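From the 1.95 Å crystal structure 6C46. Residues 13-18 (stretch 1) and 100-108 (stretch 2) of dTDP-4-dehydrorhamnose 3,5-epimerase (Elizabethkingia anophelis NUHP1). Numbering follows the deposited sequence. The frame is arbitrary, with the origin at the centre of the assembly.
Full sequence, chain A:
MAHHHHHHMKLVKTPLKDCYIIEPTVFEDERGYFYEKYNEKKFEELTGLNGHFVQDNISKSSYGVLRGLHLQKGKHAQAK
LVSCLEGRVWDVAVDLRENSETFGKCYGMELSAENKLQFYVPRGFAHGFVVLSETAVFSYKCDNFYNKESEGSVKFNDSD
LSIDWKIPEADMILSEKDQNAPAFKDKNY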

# COMPACT_ATOMS: atom_id res chain seq x y z
N LYS A 13 -13.82 -13.66 -9.73
CA LYS A 13 -13.49 -13.91 -11.13
C LYS A 13 -13.89 -12.73 -12.02
O LYS A 13 -14.92 -12.09 -11.80
CB LYS A 13 -14.22 -15.18 -11.59
CG LYS A 13 -13.80 -15.67 -12.97
CD LYS A 13 -12.52 -16.49 -12.89
CE LYS A 13 -12.21 -17.14 -14.24
NZ LYS A 13 -11.86 -16.11 -15.27
N THR A 14 -13.08 -12.47 -13.04
CA THR A 14 -13.49 -11.55 -14.11
C THR A 14 -13.49 -12.31 -15.43
O THR A 14 -13.05 -13.47 -15.49
CB THR A 14 -12.54 -10.35 -14.21
OG1 THR A 14 -11.31 -10.77 -14.79
CG2 THR A 14 -12.28 -9.76 -12.83
N PRO A 15 -13.96 -11.70 -16.52
CA PRO A 15 -13.90 -12.39 -17.82
C PRO A 15 -12.49 -12.61 -18.36
O PRO A 15 -12.36 -13.26 -19.40
CB PRO A 15 -14.71 -11.47 -18.75
CG PRO A 15 -15.59 -10.66 -17.84
CD PRO A 15 -14.78 -10.47 -16.59
N LEU A 16 -11.44 -12.06 -17.75
CA LEU A 16 -10.09 -12.23 -18.27
C LEU A 16 -9.34 -13.26 -17.43
O LEU A 16 -9.37 -13.19 -16.20
CB LEU A 16 -9.33 -10.89 -18.32
CG LEU A 16 -10.05 -9.74 -19.05
CD1 LEU A 16 -9.15 -8.51 -19.13
CD2 LEU A 16 -10.50 -10.15 -20.44
N LYS A 17 -8.68 -14.21 -18.08
CA LYS A 17 -8.02 -15.27 -17.33
C LYS A 17 -6.94 -14.70 -16.42
O LYS A 17 -6.11 -13.92 -16.87
CB LYS A 17 -7.36 -16.28 -18.28
CG LYS A 17 -6.81 -17.52 -17.57
CD LYS A 17 -6.16 -18.50 -18.58
CE LYS A 17 -4.89 -17.92 -19.18
NZ LYS A 17 -4.19 -18.91 -20.04
N ASP A 18 -6.94 -15.16 -15.16
CA ASP A 18 -5.96 -14.82 -14.12
C ASP A 18 -6.12 -13.41 -13.61
O ASP A 18 -5.31 -12.97 -12.79
CB ASP A 18 -4.51 -14.98 -14.57
CG ASP A 18 -4.19 -16.39 -15.09
OD1 ASP A 18 -4.50 -17.35 -14.38
OD2 ASP A 18 -3.63 -16.52 -16.20
N SER A 100 -3.38 -17.00 -24.65
CA SER A 100 -4.48 -16.97 -23.70
C SER A 100 -5.82 -17.09 -24.41
O SER A 100 -6.03 -16.47 -25.45
CB SER A 100 -4.45 -15.67 -22.89
OG SER A 100 -5.67 -15.51 -22.18
N GLU A 101 -6.73 -17.87 -23.83
CA GLU A 101 -8.08 -17.93 -24.40
C GLU A 101 -8.79 -16.58 -24.33
O GLU A 101 -9.79 -16.41 -25.03
CB GLU A 101 -8.92 -18.98 -23.68
CG GLU A 101 -9.04 -18.68 -22.19
CD GLU A 101 -9.38 -19.91 -21.37
OE1 GLU A 101 -10.59 -20.23 -21.26
OE2 GLU A 101 -8.43 -20.56 -20.87
N THR A 102 -8.33 -15.63 -23.51
CA THR A 102 -8.94 -14.30 -23.49
C THR A 102 -8.03 -13.24 -24.10
O THR A 102 -8.20 -12.04 -23.83
CB THR A 102 -9.40 -13.91 -22.08
OG1 THR A 102 -8.34 -14.01 -21.12
CG2 THR A 102 -10.56 -14.84 -21.64
N PHE A 103 -7.08 -13.66 -24.95
CA PHE A 103 -6.26 -12.71 -25.70
C PHE A 103 -7.14 -11.71 -26.42
O PHE A 103 -8.16 -12.09 -27.02
CB PHE A 103 -5.37 -13.43 -26.72
CG PHE A 103 -4.71 -12.48 -27.67
CD1 PHE A 103 -3.63 -11.70 -27.25
CD2 PHE A 103 -5.18 -12.31 -28.96
CE1 PHE A 103 -3.03 -10.79 -28.11
CE2 PHE A 103 -4.59 -11.41 -29.81
CZ PHE A 103 -3.52 -10.64 -29.38
N GLY A 104 -6.78 -10.44 -26.34
CA GLY A 104 -7.48 -9.38 -27.04
C GLY A 104 -8.75 -8.89 -26.37
O GLY A 104 -9.38 -7.97 -26.91
N LYS A 105 -9.13 -9.46 -25.23
CA LYS A 105 -10.34 -9.07 -24.51
C LYS A 105 -10.00 -8.07 -23.42
O LYS A 105 -8.87 -8.05 -22.90
CB LYS A 105 -11.03 -10.29 -23.86
CG LYS A 105 -11.43 -11.39 -24.84
CD LYS A 105 -12.35 -10.83 -25.91
CE LYS A 105 -13.23 -11.92 -26.54
NZ LYS A 105 -12.42 -13.05 -27.06
N CYS A 106 -10.99 -7.24 -23.07
CA CYS A 106 -10.78 -6.16 -22.11
C CYS A 106 -11.81 -6.25 -21.01
O CYS A 106 -12.89 -6.82 -21.18
CB CYS A 106 -10.89 -4.78 -22.77
SG CYS A 106 -9.99 -4.65 -24.32
N TYR A 107 -11.48 -5.66 -19.87
CA TYR A 107 -12.40 -5.59 -18.74
C TYR A 107 -12.15 -4.31 -17.97
O TYR A 107 -10.99 -3.95 -17.72
CB TYR A 107 -12.24 -6.81 -17.82
CG TYR A 107 -13.20 -6.80 -16.64
CD1 TYR A 107 -14.55 -7.10 -16.82
CD2 TYR A 107 -12.76 -6.53 -15.37
CE1 TYR A 107 -15.44 -7.10 -15.74
CE2 TYR A 107 -13.64 -6.53 -14.28
CZ TYR A 107 -14.96 -6.82 -14.48
OH TYR A 107 -15.80 -6.81 -13.39
N GLY A 108 -13.21 -3.62 -17.61
CA GLY A 108 -13.09 -2.40 -16.84
C GLY A 108 -13.97 -2.45 -15.61
O GLY A 108 -14.99 -3.12 -15.58
O HOH W 1 -16.48 -9.64 -12.30
O HOH W 2 -5.90 -19.84 -22.05

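The contact between these two stretches is a small, mainly apolar packing of side chains, pinned by a single direct hydrogen bond and extended at its margins by water. It illustrates how segments whose touching residues lie at least 83 positions apart in sequence can be joined largely through side chains: together they bury 456 Å².

Leu16 contributes the largest covered area. Its CA-to-CB bond points sideways, but the m,t rotamer brings the branched end across to the second stretch, where Leu16 CD2 lies 3.5 Å from Lys105 CB and Leu16 CD1 lies 3.8 Å from Tyr107 CB. A forked aliphatic side chain suits this place, since its two methyls reach successive parts of the second stretch. Even Lys105 contributes through its aliphatic base, while the end of its side chain leads away.

Tyr107, pointing toward the first stretch from a strand, offers a broad aromatic surface. Thr14 CB sits over one face in a CH-pi contact, 4.1 Å from the centroid of the Tyr107 ring, and Pro15 CD approaches Tyr107 CD1 at 3.4 Å. The Tyr107 hydroxyl remains available to water 1, with OH 3.1 Å from the water oxygen, which in turn donates to Lys13 O at 2.9 Å.

The polar pin is nearly linear: Lys17 N donates to Thr102 OG1 at 3.1 Å, with an angle of 172°. Threonine is apt here because its hydroxyl meets the backbone amide while its methyl packs nearby, Thr102 CG2 lying 3.3 Å from Pro15 O. A type I turn from Ser100 to Phe103 carries Thr102, and Ser100 OG steadies it by accepting from Thr102 N at 3.0 Å.

At the exposed margin, Lys17 CD approaches Glu101 OE2 at 3.8 Å. Water 2 links their charged groups, accepting from Lys17 NZ at 2.8 Å and donating to Glu101 OE2 at 2.9 Å.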